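Side-chain contacts in imine reductase (Bacillus cereus, PDB 4D3D), which catalyses the NADPH-dependent, S-selective reduction of the imine 2-methylpyrroline: residues T196-L199 and S200-H203; S223-M226 and S227-K231. One frame throughout, in Å; residues are numbered along the deposited sequence. Where two conformers were deposited one is given.

Interaction 1 (T196-L199 and S200-H203); sequences TAML and SYLH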
loop_
_atom_site.group_PDB
_atom_site.type_symbol
_atom_site.label_atom_id
_atom_site.label_comp_id
_atom_site.label_asym_id
_atom_site.label_seq_id
_atom_site.Cartn_x
_atom_site.Cartn_y
_atom_site.Cartn_z
ATOM N N THR B 196 -3.764 0.383 5.079
ATOM C CA THR B 196 -3.410 -0.971 4.751
ATOM C C THR B 196 -1.939 -1.007 4.332
ATOM O O THR B 196 -1.185 -1.877 4.773
ATOM C CB THR B 196 -4.318 -1.537 3.665
ATOM O OG1 THR B 196 -5.728 -1.371 3.995
ATOM C CG2 THR B 196 -4.122 -3.038 3.523
ATOM N N ALA B 197 -1.551 -0.105 3.463
ATOM C CA ALA B 197 -0.141 -0.043 3.015
ATOM C C ALA B 197 0.807 0.322 4.167
ATOM O O ALA B 197 1.883 -0.303 4.326
ATOM C CB ALA B 197 -0.009 0.911 1.908
ATOM N N MET B 198 0.421 1.287 5.030
ATOM C CA MET B 198 1.315 1.589 6.156
ATOM C C MET B 198 1.419 0.460 7.173
ATOM O O MET B 198 2.528 0.164 7.721
ATOM C CB MET B 198 0.892 2.887 6.827
ATOM C CG MET B 198 1.241 4.094 6.015
ATOM S SD MET B 198 2.956 4.362 5.515
ATOM C CE MET B 198 3.737 4.520 7.124
ATOM N N LEU B 199 0.343 -0.294 7.419
ATOM C CA LEU B 199 0.478 -1.449 8.246
ATOM C C LEU B 199 1.406 -2.504 7.593
ATOM O O LEU B 199 2.092 -3.255 8.288
ATOM C CB LEU B 199 -0.843 -2.183 8.597
ATOM C CG LEU B 199 -1.678 -1.498 9.681
ATOM C CD1 LEU B 199 -2.673 -2.414 10.335
ATOM C CD2 LEU B 199 -0.958 -0.641 10.615
ATOM N N SER B 200 1.341 -2.634 6.273
ATOM C CA SER B 200 2.216 -3.614 5.649
ATOM C C SER B 200 3.685 -3.244 5.799
ATOM O O SER B 200 4.519 -4.131 5.948
ATOM C CB SER B 200 1.886 -3.759 4.139
ATOM O OG SER B 200 2.383 -2.774 3.289
ATOM N N TYR B 201 3.978 -1.959 5.807
ATOM C CA TYR B 201 5.320 -1.407 6.115
ATOM C C TYR B 201 5.737 -1.799 7.524
ATOM O O TYR B 201 6.839 -2.350 7.748
ATOM C CB TYR B 201 5.400 0.076 5.919
ATOM C CG TYR B 201 6.597 0.674 6.558
ATOM C CD1 TYR B 201 7.875 0.453 6.043
ATOM C CD2 TYR B 201 6.488 1.314 7.820
ATOM C CE1 TYR B 201 9.015 0.921 6.722
ATOM C CE2 TYR B 201 7.585 1.803 8.493
ATOM C CZ TYR B 201 8.846 1.614 7.974
ATOM O OH TYR B 201 9.996 2.089 8.639
ATOM N N LEU B 202 4.855 -1.615 8.510
ATOM C CA LEU B 202 5.184 -2.053 9.916
ATOM C C LEU B 202 5.398 -3.526 10.063
ATOM O O LEU B 202 6.275 -4.019 10.826
ATOM C CB LEU B 202 4.113 -1.579 10.890
ATOM C CG LEU B 202 3.998 -0.041 10.998
ATOM C CD1 LEU B 202 2.799 0.324 11.851
ATOM C CD2 LEU B 202 5.179 0.681 11.561
ATOM N N HIS B 203 4.585 -4.288 9.366
ATOM C CA HIS B 203 4.649 -5.702 9.329
ATOM C C HIS B 203 6.030 -6.190 8.722
ATOM O O HIS B 203 6.719 -7.039 9.359
ATOM C CB HIS B 203 3.499 -6.262 8.533
ATOM C CG HIS B 203 3.413 -7.741 8.603
ATOM N ND1 HIS B 203 4.035 -8.576 7.672
ATOM C CD2 HIS B 203 2.868 -8.567 9.524
ATOM C CE1 HIS B 203 3.878 -9.843 8.036
ATOM N NE2 HIS B 203 3.126 -9.862 9.130
#
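Ser200 OG donates to the carbonyl oxygen of Ala197, 2.7 Å from OG to O, one turn back along the same helix. The hydroxyl is put there by its first torsion (chi1 79°), which sets OG between the backbone N and the carbonyl carbon of Ser200. It meets the acceptor well off the C=O line, at a C=O...OG angle of 124°. Tyr201 N also reaches Ala197 O, at 3.1 Å, more nearly end-on, at 157°. Two donors therefore hold Ala197 O, and a hydroxyl buried at this depth has its proton used within the helix.

The main-chain ladder continues on both sides: Ser200 N bonds to Thr196 O, Leu202 N to Met198 O and His203 N to Leu199 O, the last at 2.9 Å. All this lies on helix 182-210, the long helix that leads from the Rossmann-type domain into the helical C-terminal domain, and it faces the second subunit. Thr196 and Ser200 each pack on the other residue's copy there, while His203 ND1 bonds to OD2 of that subunit's Asp192 and NE2 to the backbone O of its own Asp272.

Apolar contacts between the turns are looser. Met198, bent at every torsion, brings CE to 4.3 Å from Tyr201 CD2, and Met198 O lies near the ring plane at its edge. Leu199 CD2 meets Leu202 CD1 at 4.1 Å, the two side chains crossing at a slant.

Interaction 2 (S223-M226 and S227-K231); sequences SAMM and SSLPK. With P4C (O-acetaldehydyl-hexaethylene glycol), chain E.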
loop_
_atom_site.group_PDB
_atom_site.type_symbol
_atom_site.label_atom_id
_atom_site.label_comp_id
_atom_site.label_asym_id
_atom_site.label_seq_id
_atom_site.Cartn_x
_atom_site.Cartn_y
_atom_site.Cartn_z
ATOM N N SER B 223 11.094 2.797 0.889
ATOM C CA SER B 223 10.758 3.950 0.101
ATOM C C SER B 223 10.700 3.675 -1.361
ATOM O O SER B 223 9.776 4.116 -2.037
ATOM C CB SER B 223 11.713 5.154 0.365
ATOM O OG SER B 223 11.649 5.454 1.723
ATOM N N ALA B 224 11.695 2.966 -1.890
ATOM C CA ALA B 224 11.768 2.677 -3.302
ATOM C C ALA B 224 10.555 1.806 -3.735
ATOM O O ALA B 224 9.977 2.059 -4.804
ATOM C CB ALA B 224 13.077 1.967 -3.668
ATOM N N MET B 225 10.178 0.862 -2.916
ATOM C CA MET B 225 9.037 0.011 -3.295
ATOM C C MET B 225 7.776 0.857 -3.343
ATOM O O MET B 225 6.992 0.813 -4.328
ATOM C CB MET B 225 8.874 -1.144 -2.339
ATOM C CG MET B 225 7.586 -1.977 -2.564
ATOM S SD MET B 225 7.470 -2.692 -4.223
ATOM C CE MET B 225 8.675 -3.940 -4.165
ATOM N N MET B 226 7.558 1.669 -2.316
ATOM C CA MET B 226 6.371 2.523 -2.301
ATOM C C MET B 226 6.269 3.479 -3.462
ATOM O O MET B 226 5.218 3.634 -4.081
ATOM C CB MET B 226 6.316 3.328 -1.007
ATOM C CG MET B 226 6.091 2.426 0.149
ATOM S SD MET B 226 6.354 3.238 1.717
ATOM C CE MET B 226 5.432 2.135 2.695
ATOM N N SER B 227 7.420 4.106 -3.818
ATOM C CA SER B 227 7.477 5.006 -4.904
ATOM C C SER B 227 7.270 4.341 -6.239
ATOM O O SER B 227 6.874 5.013 -7.242
ATOM C CB SER B 227 8.842 5.767 -4.883
ATOM O OG SER B 227 8.824 6.640 -3.781
ATOM N N SER B 228 7.493 3.038 -6.299
ATOM C CA SER B 228 7.268 2.309 -7.561
ATOM C C SER B 228 5.785 1.966 -7.810
ATOM O O SER B 228 5.394 1.635 -8.944
ATOM C CB SER B 228 8.070 1.017 -7.617
ATOM O OG SER B 228 7.439 -0.034 -6.850
ATOM N N LEU B 229 4.963 2.048 -6.774
ATOM C CA LEU B 229 3.568 1.518 -6.927
ATOM C C LEU B 229 2.706 2.297 -7.914
ATOM O O LEU B 229 1.971 1.696 -8.662
ATOM C CB LEU B 229 2.892 1.356 -5.593
ATOM C CG LEU B 229 3.578 0.389 -4.586
ATOM C CD1 LEU B 229 2.831 0.292 -3.306
ATOM C CD2 LEU B 229 3.880 -0.984 -5.157
ATOM N N PRO B 230 2.873 3.629 -8.008
ATOM C CA PRO B 230 2.110 4.378 -9.068
ATOM C C PRO B 230 2.335 3.881 -10.490
ATOM O O PRO B 230 1.445 3.939 -11.291
ATOM C CB PRO B 230 2.565 5.866 -8.883
ATOM C CG PRO B 230 2.986 5.907 -7.397
ATOM C CD PRO B 230 3.597 4.544 -7.094
ATOM N N LYS B 231 3.551 3.390 -10.788
ATOM C CA LYS B 231 3.842 2.898 -12.133
ATOM C C LYS B 231 3.022 1.649 -12.446
ATOM O O LYS B 231 2.556 1.457 -13.555
ATOM C CB LYS B 231 5.349 2.634 -12.254
ATOM C CG LYS B 231 6.219 3.845 -11.923
HETATM O O1 P4C E . 6.591 -1.173 -13.398
HETATM C C2 P4C E . 5.505 -1.176 -14.386
HETATM C C3 P4C E . 5.259 -2.503 -15.125
HETATM O O4 P4C E . 4.001 -3.048 -14.779
HETATM C C5 P4C E . 3.668 -4.412 -15.141
HETATM C C6 P4C E . 4.524 -5.414 -14.367
HETATM O O7 P4C E . 3.798 -6.510 -13.762
HETATM C C8 P4C E . 4.606 -7.349 -12.860
HETATM C C9 P4C E . 3.802 -7.748 -11.576
HETATM O O10 P4C E . 4.507 -8.441 -10.442
HETATM C C11 P4C E . 5.912 -8.398 -10.019
HETATM C C12 P4C E . 6.238 -7.686 -8.656
HETATM O O13 P4C E . 7.475 -6.816 -8.698
HETATM C C14 P4C E . 7.909 -5.943 -7.577
HETATM C C15 P4C E . 8.887 -4.780 -7.989
HETATM O O16 P4C E . 8.612 -3.450 -7.320
HETATM C C17 P4C E . 9.413 -2.180 -7.445
HETATM C C18 P4C E . 10.970 -2.319 -7.103
HETATM O O19 P4C E . 11.442 -1.567 -5.907
HETATM C C20 P4C E . 12.836 -2.052 -5.687
HETATM C C21 P4C E . 13.589 -1.029 -4.847
HETATM O O22 P4C E . 14.867 -1.522 -4.350
#
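Met225 and Ser228, a turn apart on one helix, meet at the bound polyether. From CB, the Met225 chain sets out with CG anti to the backbone N (chi1 172°), then bends at both following torsions and curls round toward the next turn. Met225 SD lies 3.7 Å from Ser228 OG. It also rests on Leu229 CD2 and on the ligand ether oxygen O16. The terminal CE of Met225 goes furthest, coming to 3.2 Å from O16, so the thioether end lies against the glycol chain, with C17 a little further off.

Ser228 approaches the same part of the ligand. Its OG, turned between the backbone N and the carbonyl carbon, donates to Met225 O at 2.7 Å, and lies 3.0 Å from ligand C17; that neighbour is a carbon, and the hydroxyl's bond goes to the helix. Ala224 CB touches the ligand further along, at C21. These three residues belong to the pocket that holds the glycol on helix 215-242, in the helical C-terminal domain of the imine reductase fold.

Just beyond, at Pro230 and Lys231, the helix is kinked. Pro230 has no N-H to give, and its CD sits 3.5 Å from Met226 O. Leu229 N bonds to that same oxygen, but from above the carbonyl plane, 63° out of it, and the two bonds from Ser228 N to Ala224 O and Met225 O are both weak. One residue earlier the pattern is still regular, with Ser227 N bonded to Ser223 O. Away from the ligand, Met226, Ser227, Leu229 and Pro230 pack on the second subunit, Ser227 and Pro230 each against the other's copy.

How the interactions relate
Starting from the N terminus, the chain first builds the Rossmann-type sheet and its helices, then enters helix 182-210, where interaction 1 spans two neighbouring turns. The connection after residue 210 carries it into helix 215-242, and interaction 2 follows there. Each contact closes nothing longer than a helical turn, and they come in series, neither nesting nor crossing. Their centres are 14 Å apart, yet they touch: in one of the two Met226 conformers, Tyr201 CB packs on Met226 CE at 3.8 Å, joining the two successive helices. Both also reach the second subunit, where Ala197 of one chain packs on Leu229 of the other, so the pair links helix to helix within and between subunits.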